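Local coordinates for protein putative siderophore-degrading esterase (Eurofung) (Emericella nidulans, PDB 6GUO) that hydrolyses the ester bonds of the bacterial siderophore enterobactin, a step required for releasing its iron inside the fungal cell, at residues A[241-244]-A[245-248]; A[193-196]-A[197-200]; A[69-72]-A[73-77]; A[149-153]-A[154-158]. All blocks are in the same frame, centred on the assembly; numbering follows the deposited sequence.

From the N terminus the chain first meets contact 3, on helix 60-77, which links strands 52-58 and 83-90, and beside the second subunit. Contact 4 follows, turning helix 131-150 into strand 156-164; its nearest atoms come within about 9 Å of contact 3. Contact 2 lies after strand 184-188, where the short helix 194-197 leads into helix 199-208. Contact 1 comes last, on helix 239-252, its nearest atoms about 7 Å from contact 2. Each contact joins consecutive segments, so the four run in series and none nests in or crosses another. Contacts 1 and 4 lie on opposite sides of the chain's centre, with centres about 47 Å apart.

Contact 1 (A[241-244]-A[245-248]); sequences MFKR and RQRA
F242 and Q246 meet through different first torsions: CG of F242 stands anti to its backbone N (chi1 177°), whereas CG of Q246 is anti to the carbonyl carbon (chi1 -72°) and its chain then runs extended across one face of the ring. The phenyl group and the amide therefore overlap one turn apart, with their planes 27° from each other, a stacked arrangement. The evidence is in two places: F242 CE2 lies 3.4 Å from Q246 CD, and Q246 CG sits over the same ring as a CH-pi contact, 4.0 Å from the F242 centroid. That methylene is displaced toward the rim of the ring. R245 approaches F242 differently. Bent at chi3, its chain brings NH2 to the ring edge, in the ring plane, 3.6 Å from F242 CD1, with the guanidinium turned well away from the ring plane. The same NH2 donates to V232 O, while NE of R245 forms a salt bridge with E237, so two partners fix the rotation of the group beside the phenyl. K243 runs alongside Q246, and its CG lies 3.8 Å from Q246 OE1. Beneath these side chains the backbone shows regular alpha-helical i to i+4 bonding: Q246 N reaches F242 O at 2.9 Å, and A248 N reaches R244 O at 3.0 Å with a nearly straight N-H...O angle. The whole contact is on the surface of helix 239-252, between strand 219-225 and helix 254-268 in chain order; the preceding loop covers F242 through R233 and E237, and R247 reaches a salt bridge with E117 of the proline-rich insertion.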
loop_
_atom_site.group_PDB
_atom_site.type_symbol
_atom_site.label_atom_id
_atom_site.label_comp_id
_atom_site.label_asym_id
_atom_site.label_seq_id
_atom_site.Cartn_x
_atom_site.Cartn_y
_atom_site.Cartn_z
ATOM N N MET A 241 15.275 -14.690 -19.741
ATOM C CA MET A 241 14.336 -14.467 -18.641
ATOM C C MET A 241 13.230 -13.490 -19.048
ATOM O O MET A 241 12.077 -13.701 -18.691
ATOM C CB MET A 241 15.045 -14.018 -17.356
ATOM C CG MET A 241 15.863 -15.118 -16.679
ATOM S SD MET A 241 14.923 -16.550 -16.099
ATOM C CE MET A 241 16.245 -17.735 -15.854
ATOM N N PHE A 242 13.569 -12.455 -19.817
ATOM C CA PHE A 242 12.557 -11.550 -20.377
ATOM C C PHE A 242 11.627 -12.260 -21.370
ATOM O O PHE A 242 10.411 -12.064 -21.336
ATOM C CB PHE A 242 13.205 -10.333 -21.051
ATOM C CG PHE A 242 12.213 -9.413 -21.713
ATOM C CD1 PHE A 242 11.220 -8.793 -20.959
ATOM C CD2 PHE A 242 12.246 -9.187 -23.089
ATOM C CE1 PHE A 242 10.291 -7.953 -21.559
ATOM C CE2 PHE A 242 11.318 -8.347 -23.695
ATOM C CZ PHE A 242 10.339 -7.729 -22.929
ATOM N N LYS A 243 12.196 -13.080 -22.250
ATOM C CA LYS A 243 11.388 -13.816 -23.229
ATOM C C LYS A 243 10.439 -14.824 -22.570
ATOM O O LYS A 243 9.317 -15.015 -23.051
ATOM C CB LYS A 243 12.280 -14.477 -24.278
ATOM C CG LYS A 243 12.935 -13.453 -25.185
ATOM C CD LYS A 243 13.998 -14.061 -26.071
ATOM C CE LYS A 243 14.739 -12.977 -26.834
ATOM N NZ LYS A 243 15.751 -13.558 -27.755
ATOM N N ARG A 244 10.879 -15.439 -21.467
ATOM C CA ARG A 244 9.997 -16.269 -20.626
ATOM C C ARG A 244 8.789 -15.479 -20.127
ATOM O O ARG A 244 7.667 -15.978 -20.167
ATOM C CB ARG A 244 10.745 -16.838 -19.413
ATOM C CG ARG A 244 11.659 -18.013 -19.716
ATOM C CD ARG A 244 12.665 -18.221 -18.587
ATOM N NE ARG A 244 13.061 -19.621 -18.422
ATOM C CZ ARG A 244 13.829 -20.318 -19.264
ATOM N NH1 ARG A 244 14.310 -19.775 -20.386
ATOM N NH2 ARG A 244 14.114 -21.588 -18.986
ATOM N N ARG A 245 9.029 -14.254 -19.657
ATOM C CA ARG A 245 7.947 -13.376 -19.201
ATOM C C ARG A 245 7.008 -12.993 -20.351
ATOM O O ARG A 245 5.793 -12.945 -20.163
ATOM C CB ARG A 245 8.489 -12.127 -18.483
ATOM C CG ARG A 245 9.237 -12.451 -17.195
ATOM C CD ARG A 245 9.319 -11.279 -16.231
ATOM N NE ARG A 245 9.995 -10.104 -16.805
ATOM C CZ ARG A 245 9.423 -8.932 -17.105
ATOM N NH1 ARG A 245 8.121 -8.707 -16.919
ATOM N NH2 ARG A 245 10.177 -7.952 -17.603
ATOM N N GLN A 246 7.566 -12.740 -21.536
ATOM C CA GLN A 246 6.749 -12.493 -22.735
ATOM C C GLN A 246 5.854 -13.675 -23.084
ATOM O O GLN A 246 4.680 -13.484 -23.418
ATOM C CB GLN A 246 7.619 -12.161 -23.945
ATOM C CG GLN A 246 8.266 -10.794 -23.882
ATOM C CD GLN A 246 9.021 -10.469 -25.151
ATOM O OE1 GLN A 246 9.918 -11.208 -25.556
ATOM N NE2 GLN A 246 8.663 -9.362 -25.788
ATOM N N ARG A 247 6.413 -14.882 -23.008
ATOM C CA ARG A 247 5.662 -16.110 -23.282
ATOM C C ARG A 247 4.479 -16.250 -22.330
ATOM O O ARG A 247 3.340 -16.414 -22.772
ATOM C CB ARG A 247 6.569 -17.343 -23.172
ATOM C CG ARG A 247 5.875 -18.663 -23.484
ATOM C CD ARG A 247 6.810 -19.847 -23.315
ATOM N NE ARG A 247 6.126 -21.111 -23.598
ATOM C CZ ARG A 247 6.717 -22.300 -23.732
ATOM N NH1 ARG A 247 8.038 -22.436 -23.612
ATOM N NH2 ARG A 247 5.973 -23.372 -23.989
ATOM N N ALA A 248 4.764 -16.185 -21.031
ATOM C CA ALA A 248 3.731 -16.274 -19.994
ATOM C C ALA A 248 2.666 -15.188 -20.148
ATOM O O ALA A 248 1.473 -15.471 -20.043
ATOM C CB ALA A 248 4.362 -16.203 -18.610
#

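Contact 2 (A[193-196]-A[197-200]); sequences WWNN and RSIL
W194 O is gripped by two donors: S198 N at 3.3 Å, lying nearly along the C=O axis, and water 1, which donates to W194 O at 2.7 Å. The same water accepts from I199 N at 3.0 Å, bridging the carbonyl to the first turn of the following helix. S198 N also makes a weak, bent bond to N195 O. One residue earlier, R197 N bonds to W193 O at 3.1 Å, but the donor stands above the carbonyl plane, 65° out of it. N195, N196 and R197 all have positive phi and psi values near 50°, which identifies a short left-handed helical turn; the chain returns to right-handed angles at S198 and enters helix 199-208. In an alpha/beta-hydrolase, this turn follows strand 184-188 of the central sheet. Across it, S198 OG meets the six-membered part of the W194 indole obliquely, 3.4 Å from W194 CZ3, and lies 3.7 Å from N195 ND2. The N195 amide has its polar partners elsewhere: OD1 accepts from I114 N and ND2 donates to H112 O, tying the turn to the segment that leads into the proline-rich insertion. Y166 of helix 166-177 meets the W194 ring with its plane at about 80°.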
loop_
_atom_site.group_PDB
_atom_site.type_symbol
_atom_site.label_atom_id
_atom_site.label_comp_id
_atom_site.label_asym_id
_atom_site.label_seq_id
_atom_site.Cartn_x
_atom_site.Cartn_y
_atom_site.Cartn_z
ATOM N N TRP A 193 -7.235 -16.767 -17.260
ATOM C CA TRP A 193 -6.569 -17.834 -18.035
ATOM C C TRP A 193 -6.647 -19.250 -17.447
ATOM O O TRP A 193 -6.634 -20.224 -18.201
ATOM C CB TRP A 193 -5.086 -17.488 -18.260
ATOM C CG TRP A 193 -4.276 -17.398 -16.995
ATOM C CD1 TRP A 193 -4.048 -16.280 -16.244
ATOM C CD2 TRP A 193 -3.591 -18.470 -16.335
ATOM N NE1 TRP A 193 -3.268 -16.588 -15.158
ATOM C CE2 TRP A 193 -2.972 -17.924 -15.186
ATOM C CE3 TRP A 193 -3.437 -19.837 -16.604
ATOM C CZ2 TRP A 193 -2.208 -18.700 -14.306
ATOM C CZ3 TRP A 193 -2.680 -20.612 -15.724
ATOM C CH2 TRP A 193 -2.079 -20.038 -14.587
ATOM N N TRP A 194 -6.704 -19.355 -16.118
ATOM C CA TRP A 194 -6.568 -20.636 -15.416
ATOM C C TRP A 194 -7.467 -21.755 -15.947
ATOM O O TRP A 194 -8.667 -21.564 -16.146
ATOM C CB TRP A 194 -6.801 -20.460 -13.910
ATOM C CG TRP A 194 -6.604 -21.733 -13.154
ATOM C CD1 TRP A 194 -5.418 -22.284 -12.769
ATOM C CD2 TRP A 194 -7.626 -22.629 -12.718
ATOM N NE1 TRP A 194 -5.638 -23.468 -12.104
ATOM C CE2 TRP A 194 -6.985 -23.703 -12.059
ATOM C CE3 TRP A 194 -9.023 -22.628 -12.811
ATOM C CZ2 TRP A 194 -7.696 -24.769 -11.501
ATOM C CZ3 TRP A 194 -9.731 -23.689 -12.255
ATOM C CH2 TRP A 194 -9.064 -24.742 -11.605
ATOM N N ASN A 195 -6.855 -22.917 -16.168
ATOM C CA ASN A 195 -7.552 -24.118 -16.610
ATOM C C ASN A 195 -8.397 -23.870 -17.861
ATOM O O ASN A 195 -9.618 -24.050 -17.852
ATOM C CB ASN A 195 -8.407 -24.673 -15.464
ATOM C CG ASN A 195 -8.956 -26.043 -15.767
ATOM O OD1 ASN A 195 -8.332 -26.815 -16.494
ATOM N ND2 ASN A 195 -10.133 -26.353 -15.223
ATOM N N ASN A 196 -7.733 -23.429 -18.927
ATOM C CA ASN A 196 -8.390 -23.115 -20.200
ATOM C C ASN A 196 -9.595 -22.179 -20.001
ATOM O O ASN A 196 -10.676 -22.396 -20.554
ATOM C CB ASN A 196 -8.797 -24.416 -20.912
ATOM C CG ASN A 196 -9.173 -24.203 -22.370
ATOM O OD1 ASN A 196 -8.746 -23.239 -23.006
ATOM N ND2 ASN A 196 -9.983 -25.109 -22.906
ATOM N N ARG A 197 -9.389 -21.150 -19.180
ATOM C CA ARG A 197 -10.410 -20.148 -18.873
ATOM C C ARG A 197 -11.734 -20.725 -18.368
ATOM O O ARG A 197 -12.810 -20.273 -18.759
ATOM C CB ARG A 197 -10.627 -19.235 -20.080
ATOM C CG ARG A 197 -9.397 -18.422 -20.430
ATOM C CD ARG A 197 -9.725 -17.384 -21.480
ATOM N NE ARG A 197 -10.109 -18.031 -22.730
ATOM C CZ ARG A 197 -10.817 -17.473 -23.710
ATOM N NH1 ARG A 197 -11.254 -16.216 -23.631
ATOM N NH2 ARG A 197 -11.094 -18.191 -24.792
ATOM N N SER A 198 -11.643 -21.698 -17.465
ATOM C CA SER A 198 -12.836 -22.348 -16.917
ATOM C C SER A 198 -13.769 -21.386 -16.165
ATOM O O SER A 198 -14.974 -21.636 -16.116
ATOM C CB SER A 198 -12.461 -23.531 -16.016
ATOM O OG SER A 198 -11.766 -23.103 -14.858
ATOM N N ILE A 199 -13.231 -20.291 -15.609
ATOM C CA ILE A 199 -14.056 -19.290 -14.903
ATOM C C ILE A 199 -15.116 -18.640 -15.803
ATOM O O ILE A 199 -16.149 -18.198 -15.311
ATOM C CB ILE A 199 -13.199 -18.189 -14.206
ATOM C CG1 ILE A 199 -13.984 -17.459 -13.101
ATOM C CG2 ILE A 199 -12.668 -17.165 -15.207
ATOM C CD1 ILE A 199 -14.267 -18.288 -11.867
ATOM N N LEU A 200 -14.853 -18.578 -17.109
ATOM C CA LEU A 200 -15.805 -18.009 -18.066
ATOM C C LEU A 200 -17.060 -18.869 -18.249
ATOM O O LEU A 200 -18.133 -18.336 -18.540
ATOM C CB LEU A 200 -15.123 -17.737 -19.413
ATOM C CG LEU A 200 -13.927 -16.776 -19.379
ATOM C CD1 LEU A 200 -13.462 -16.476 -20.797
ATOM C CD2 LEU A 200 -14.232 -15.482 -18.633
HETATM O O HOH W 1 -10.371 -19.651 -15.211
#

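Contact 3 (A[69-72]-A[73-77]); sequences ETLR and RRESH
E69 reaches R73 one helical turn on, its OE1 lying at the edge of the R73 guanidinium, in plane, in a long salt bridge of 3.6 Å to R73 NH1. The carboxylate is itself turned 55° from the guanidinium and has stronger partners in the second subunit, where its oxygens accept from T66 OG1 and L65 N; R73 NH1 donates there to A62 O. T70 follows, its CA over one face of the same guanidinium. Its OG1 reaches R73 through water 2, which donates to T70 OG1 and accepts from R73 NH2, both at 2.7 Å. L71 offers its carbonyl to E75 N at 2.8 Å, and the E75 chain runs extended past that carbonyl, with CG 3.2 Å from L71 O, and its OE2 accepts from T84 N. At R72 the carbonyl takes two donors from S76, N at 3.0 Å and OG at 2.8 Å, which reach R72 O from opposite faces of its plane. OG can do so because it lies anti to the carbonyl carbon of S76 (chi1 -66°), beside the backbone N. The regular i to i+4 bonds and these side chains belong to the helix of a beta-alpha-beta unit, strand 52-58, helix 60-77, strand 83-90, typical of the alpha/beta-hydrolase fold and here also forming part of the homodimer interface.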
loop_
_atom_site.group_PDB
_atom_site.type_symbol
_atom_site.label_atom_id
_atom_site.label_comp_id
_atom_site.label_asym_id
_atom_site.label_seq_id
_atom_site.Cartn_x
_atom_site.Cartn_y
_atom_site.Cartn_z
ATOM N N GLU A 69 -3.584 -0.073 6.749
ATOM C CA GLU A 69 -3.076 1.295 6.740
ATOM C C GLU A 69 -3.824 2.209 5.774
ATOM O O GLU A 69 -4.050 3.375 6.093
ATOM C CB GLU A 69 -1.593 1.320 6.442
ATOM C CG GLU A 69 -0.944 2.617 6.880
ATOM C CD GLU A 69 0.548 2.483 6.945
ATOM O OE1 GLU A 69 1.146 2.369 5.862
ATOM O OE2 GLU A 69 1.112 2.465 8.062
ATOM N N THR A 70 -4.206 1.691 4.607
ATOM C CA THR A 70 -5.016 2.460 3.667
ATOM C C THR A 70 -6.306 2.941 4.329
ATOM O O THR A 70 -6.679 4.109 4.198
ATOM C CB THR A 70 -5.365 1.647 2.404
ATOM O OG1 THR A 70 -4.170 1.107 1.827
ATOM C CG2 THR A 70 -6.061 2.525 1.389
ATOM N N LEU A 71 -6.973 2.042 5.049
ATOM C CA LEU A 71 -8.195 2.398 5.776
ATOM C C LEU A 71 -7.935 3.418 6.885
ATOM O O LEU A 71 -8.706 4.357 7.052
ATOM C CB LEU A 71 -8.877 1.152 6.355
ATOM C CG LEU A 71 -9.624 0.311 5.320
ATOM C CD1 LEU A 71 -9.844 -1.090 5.859
ATOM C CD2 LEU A 71 -10.941 0.969 4.925
ATOM N N ARG A 72 -6.836 3.255 7.616
ATOM C CA ARG A 72 -6.529 4.156 8.727
ATOM C C ARG A 72 -6.191 5.573 8.259
ATOM O O ARG A 72 -6.561 6.533 8.928
ATOM C CB ARG A 72 -5.436 3.578 9.620
ATOM C CG ARG A 72 -5.980 2.426 10.445
ATOM C CD ARG A 72 -4.914 1.637 11.172
ATOM N NE ARG A 72 -5.553 0.547 11.903
ATOM C CZ ARG A 72 -4.955 -0.262 12.776
ATOM N NH1 ARG A 72 -3.662 -0.133 13.063
ATOM N NH2 ARG A 72 -5.673 -1.214 13.378
ATOM N N ARG A 73 -5.532 5.703 7.106
ATOM C CA ARG A 73 -5.327 7.030 6.504
ATOM C C ARG A 73 -6.661 7.677 6.148
ATOM O O ARG A 73 -6.905 8.835 6.494
ATOM C CB ARG A 73 -4.434 6.955 5.265
ATOM C CG ARG A 73 -2.972 6.691 5.582
ATOM C CD ARG A 73 -2.089 7.011 4.395
ATOM N NE ARG A 73 -2.386 6.181 3.229
ATOM C CZ ARG A 73 -1.818 5.008 2.935
ATOM N NH1 ARG A 73 -0.887 4.454 3.712
ATOM N NH2 ARG A 73 -2.180 4.378 1.823
ATOM N N ARG A 74 -7.532 6.924 5.477
ATOM C CA ARG A 74 -8.834 7.465 5.075
ATOM C C ARG A 74 -9.732 7.797 6.267
ATOM O O ARG A 74 -10.394 8.837 6.273
ATOM C CB ARG A 74 -9.557 6.525 4.119
ATOM C CG ARG A 74 -10.913 7.073 3.706
ATOM C CD ARG A 74 -11.267 6.759 2.273
ATOM N NE ARG A 74 -12.642 7.165 1.992
ATOM C CZ ARG A 74 -13.190 7.248 0.782
ATOM N NH1 ARG A 74 -14.462 7.621 0.668
ATOM N NH2 ARG A 74 -12.485 6.967 -0.316
ATOM N N GLU A 75 -9.761 6.906 7.256
ATOM C CA GLU A 75 -10.535 7.125 8.487
ATOM C C GLU A 75 -10.047 8.347 9.281
ATOM O O GLU A 75 -10.852 9.027 9.916
ATOM C CB GLU A 75 -10.549 5.850 9.351
ATOM C CG GLU A 75 -11.391 4.736 8.730
ATOM C CD GLU A 75 -11.095 3.329 9.253
ATOM O OE1 GLU A 75 -10.159 3.131 10.065
ATOM O OE2 GLU A 75 -11.809 2.398 8.818
ATOM N N SER A 76 -8.742 8.632 9.216
ATOM C CA SER A 76 -8.173 9.851 9.805
ATOM C C SER A 76 -8.666 11.115 9.105
ATOM O O SER A 76 -8.953 12.113 9.758
ATOM C CB SER A 76 -6.643 9.821 9.756
ATOM O OG SER A 76 -6.137 8.793 10.581
ATOM N N HIS A 77 -8.740 11.066 7.778
ATOM C CA HIS A 77 -9.236 12.183 6.970
ATOM C C HIS A 77 -10.736 12.372 7.057
ATOM O O HIS A 77 -11.222 13.501 7.000
ATOM C CB HIS A 77 -8.866 11.989 5.499
ATOM C CG HIS A 77 -7.399 12.032 5.251
ATOM N ND1 HIS A 77 -6.582 12.965 5.844
ATOM C CD2 HIS A 77 -6.600 11.267 4.474
ATOM C CE1 HIS A 77 -5.339 12.764 5.458
ATOM N NE2 HIS A 77 -5.324 11.739 4.625
HETATM O O HOH W 2 -1.691 1.804 1.098
#

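Contact 4 (A[149-153]-A[154-158]); sequences KVFPR and VSFGR
F151 CB is the meeting point of two apolar side chains: V154 CG2 lies 3.8 Å from F151 CB, and F156 CZ lies 3.9 Å from the same carbon. The second approach puts F151 CB at the edge of the F156 ring, near its plane, so the tip of one phenylalanine abuts the stem of the other. CZ of F156 also comes within 4.0 Å of F151 CD2, and the two side chains cross at about a right angle. V154 meets the two phenylalanines with separate branches. With CG1 anti to its backbone N (chi1 178°), V154 lays CG1 over one face of the F156 ring while CG2 points back to F151. The other aromatic group has V150 CG1 over one of its faces, 3.4 Å above the F151 ring plane and displaced toward the rim. What sets these groups in place is a type I beta turn from F151 to V154, through P152 and R153. It is closed by V154 N donating to F151 O at 3.1 Å, with an N-H...O angle of 160°; the donor stands 54° out of the carbonyl plane. Farther out, V85 of strand 83-90 touches both F151 and F156, and V146 of helix 131-150 packs on F151. S155 and G157 share backbone hydrogen bonds with A52 of the neighbouring parallel strand 52-58. F151 is the first residue to leave helical angles after helix 131-150, so the arrangement is a helix-to-strand connection of an alpha/beta-hydrolase, delivering the chain into strand 156-164 of the central sheet, which runs on toward the probable nucleophile elbow.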
loop_
_atom_site.group_PDB
_atom_site.type_symbol
_atom_site.label_atom_id
_atom_site.label_comp_id
_atom_site.label_asym_id
_atom_site.label_seq_id
_atom_site.Cartn_x
_atom_site.Cartn_y
_atom_site.Cartn_z
ATOM N N LYS A 149 -18.089 -13.514 17.890
ATOM C CA LYS A 149 -17.153 -13.644 19.023
ATOM C C LYS A 149 -16.245 -12.424 19.221
ATOM O O LYS A 149 -16.084 -11.952 20.349
ATOM C CB LYS A 149 -16.296 -14.910 18.894
ATOM C CG LYS A 149 -17.073 -16.218 18.994
ATOM C CD LYS A 149 -17.607 -16.457 20.402
ATOM C CE LYS A 149 -17.670 -17.933 20.750
ATOM N NZ LYS A 149 -16.322 -18.516 21.009
ATOM N N VAL A 150 -15.655 -11.920 18.140
ATOM C CA VAL A 150 -14.708 -10.806 18.231
ATOM C C VAL A 150 -15.435 -9.466 18.383
ATOM O O VAL A 150 -15.090 -8.679 19.270
ATOM C CB VAL A 150 -13.723 -10.789 17.042
ATOM C CG1 VAL A 150 -12.717 -9.650 17.161
ATOM C CG2 VAL A 150 -12.987 -12.122 16.962
ATOM N N PHE A 151 -16.438 -9.224 17.536
ATOM C CA PHE A 151 -17.171 -7.950 17.518
ATOM C C PHE A 151 -18.695 -8.121 17.665
ATOM O O PHE A 151 -19.449 -7.607 16.835
ATOM C CB PHE A 151 -16.862 -7.192 16.218
ATOM C CG PHE A 151 -15.402 -6.877 16.025
ATOM C CD1 PHE A 151 -14.772 -5.942 16.839
ATOM C CD2 PHE A 151 -14.663 -7.503 15.024
ATOM C CE1 PHE A 151 -13.428 -5.644 16.664
ATOM C CE2 PHE A 151 -13.318 -7.209 14.847
ATOM C CZ PHE A 151 -12.704 -6.279 15.670
ATOM N N PRO A 152 -19.160 -8.817 18.732
ATOM C CA PRO A 152 -20.601 -9.095 18.908
ATOM C C PRO A 152 -21.512 -7.867 19.024
ATOM O O PRO A 152 -22.698 -7.967 18.693
ATOM C CB PRO A 152 -20.648 -9.902 20.211
ATOM C CG PRO A 152 -19.420 -9.508 20.944
ATOM C CD PRO A 152 -18.381 -9.310 19.881
ATOM N N ARG A 153 -20.977 -6.737 19.491
ATOM C CA ARG A 153 -21.766 -5.504 19.636
ATOM C C ARG A 153 -21.698 -4.564 18.424
ATOM O O ARG A 153 -22.254 -3.466 18.472
ATOM C CB ARG A 153 -21.360 -4.770 20.920
ATOM C CG ARG A 153 -21.584 -5.610 22.171
ATOM C CD ARG A 153 -21.273 -4.859 23.457
ATOM N NE ARG A 153 -19.930 -4.279 23.460
ATOM C CZ ARG A 153 -18.789 -4.957 23.613
ATOM N NH1 ARG A 153 -18.780 -6.282 23.778
ATOM N NH2 ARG A 153 -17.633 -4.298 23.595
ATOM N N VAL A 154 -21.051 -5.002 17.339
ATOM C CA VAL A 154 -20.894 -4.203 16.125
ATOM C C VAL A 154 -21.840 -4.714 15.041
ATOM O O VAL A 154 -21.778 -5.884 14.662
ATOM C CB VAL A 154 -19.438 -4.268 15.607
ATOM C CG1 VAL A 154 -19.272 -3.474 14.316
ATOM C CG2 VAL A 154 -18.479 -3.759 16.672
ATOM N N SER A 155 -22.707 -3.833 14.544
ATOM C CA SER A 155 -23.545 -4.138 13.388
ATOM C C SER A 155 -22.714 -3.942 12.123
ATOM O O SER A 155 -22.200 -2.843 11.881
ATOM C CB SER A 155 -24.785 -3.241 13.361
ATOM O OG SER A 155 -25.567 -3.488 12.207
ATOM N N PHE A 156 -22.577 -5.004 11.329
ATOM C CA PHE A 156 -21.792 -4.965 10.094
ATOM C C PHE A 156 -22.680 -4.655 8.900
ATOM O O PHE A 156 -23.658 -5.351 8.667
ATOM C CB PHE A 156 -21.031 -6.274 9.882
ATOM C CG PHE A 156 -19.836 -6.411 10.779
ATOM C CD1 PHE A 156 -18.601 -5.907 10.390
ATOM C CD2 PHE A 156 -19.955 -6.993 12.036
ATOM C CE1 PHE A 156 -17.500 -6.017 11.222
ATOM C CE2 PHE A 156 -18.860 -7.100 12.876
ATOM C CZ PHE A 156 -17.628 -6.614 12.470
ATOM N N GLY A 157 -22.318 -3.619 8.149
ATOM C CA GLY A 157 -23.147 -3.097 7.072
ATOM C C GLY A 157 -22.850 -3.701 5.718
ATOM O O GLY A 157 -23.692 -4.378 5.137
ATOM N N ARG A 158 -21.647 -3.439 5.221
ATOM C CA ARG A 158 -21.223 -3.860 3.893
ATOM C C ARG A 158 -20.020 -4.776 4.054
ATOM O O ARG A 158 -19.141 -4.480 4.852
ATOM C CB ARG A 158 -20.847 -2.632 3.063
ATOM C CG ARG A 158 -20.733 -2.896 1.575
ATOM C CD ARG A 158 -20.607 -1.606 0.776
ATOM N NE ARG A 158 -21.905 -0.992 0.461
ATOM C CZ ARG A 158 -22.441 0.091 1.038
ATOM N NH1 ARG A 158 -23.630 0.522 0.626
ATOM N NH2 ARG A 158 -21.823 0.755 2.015
#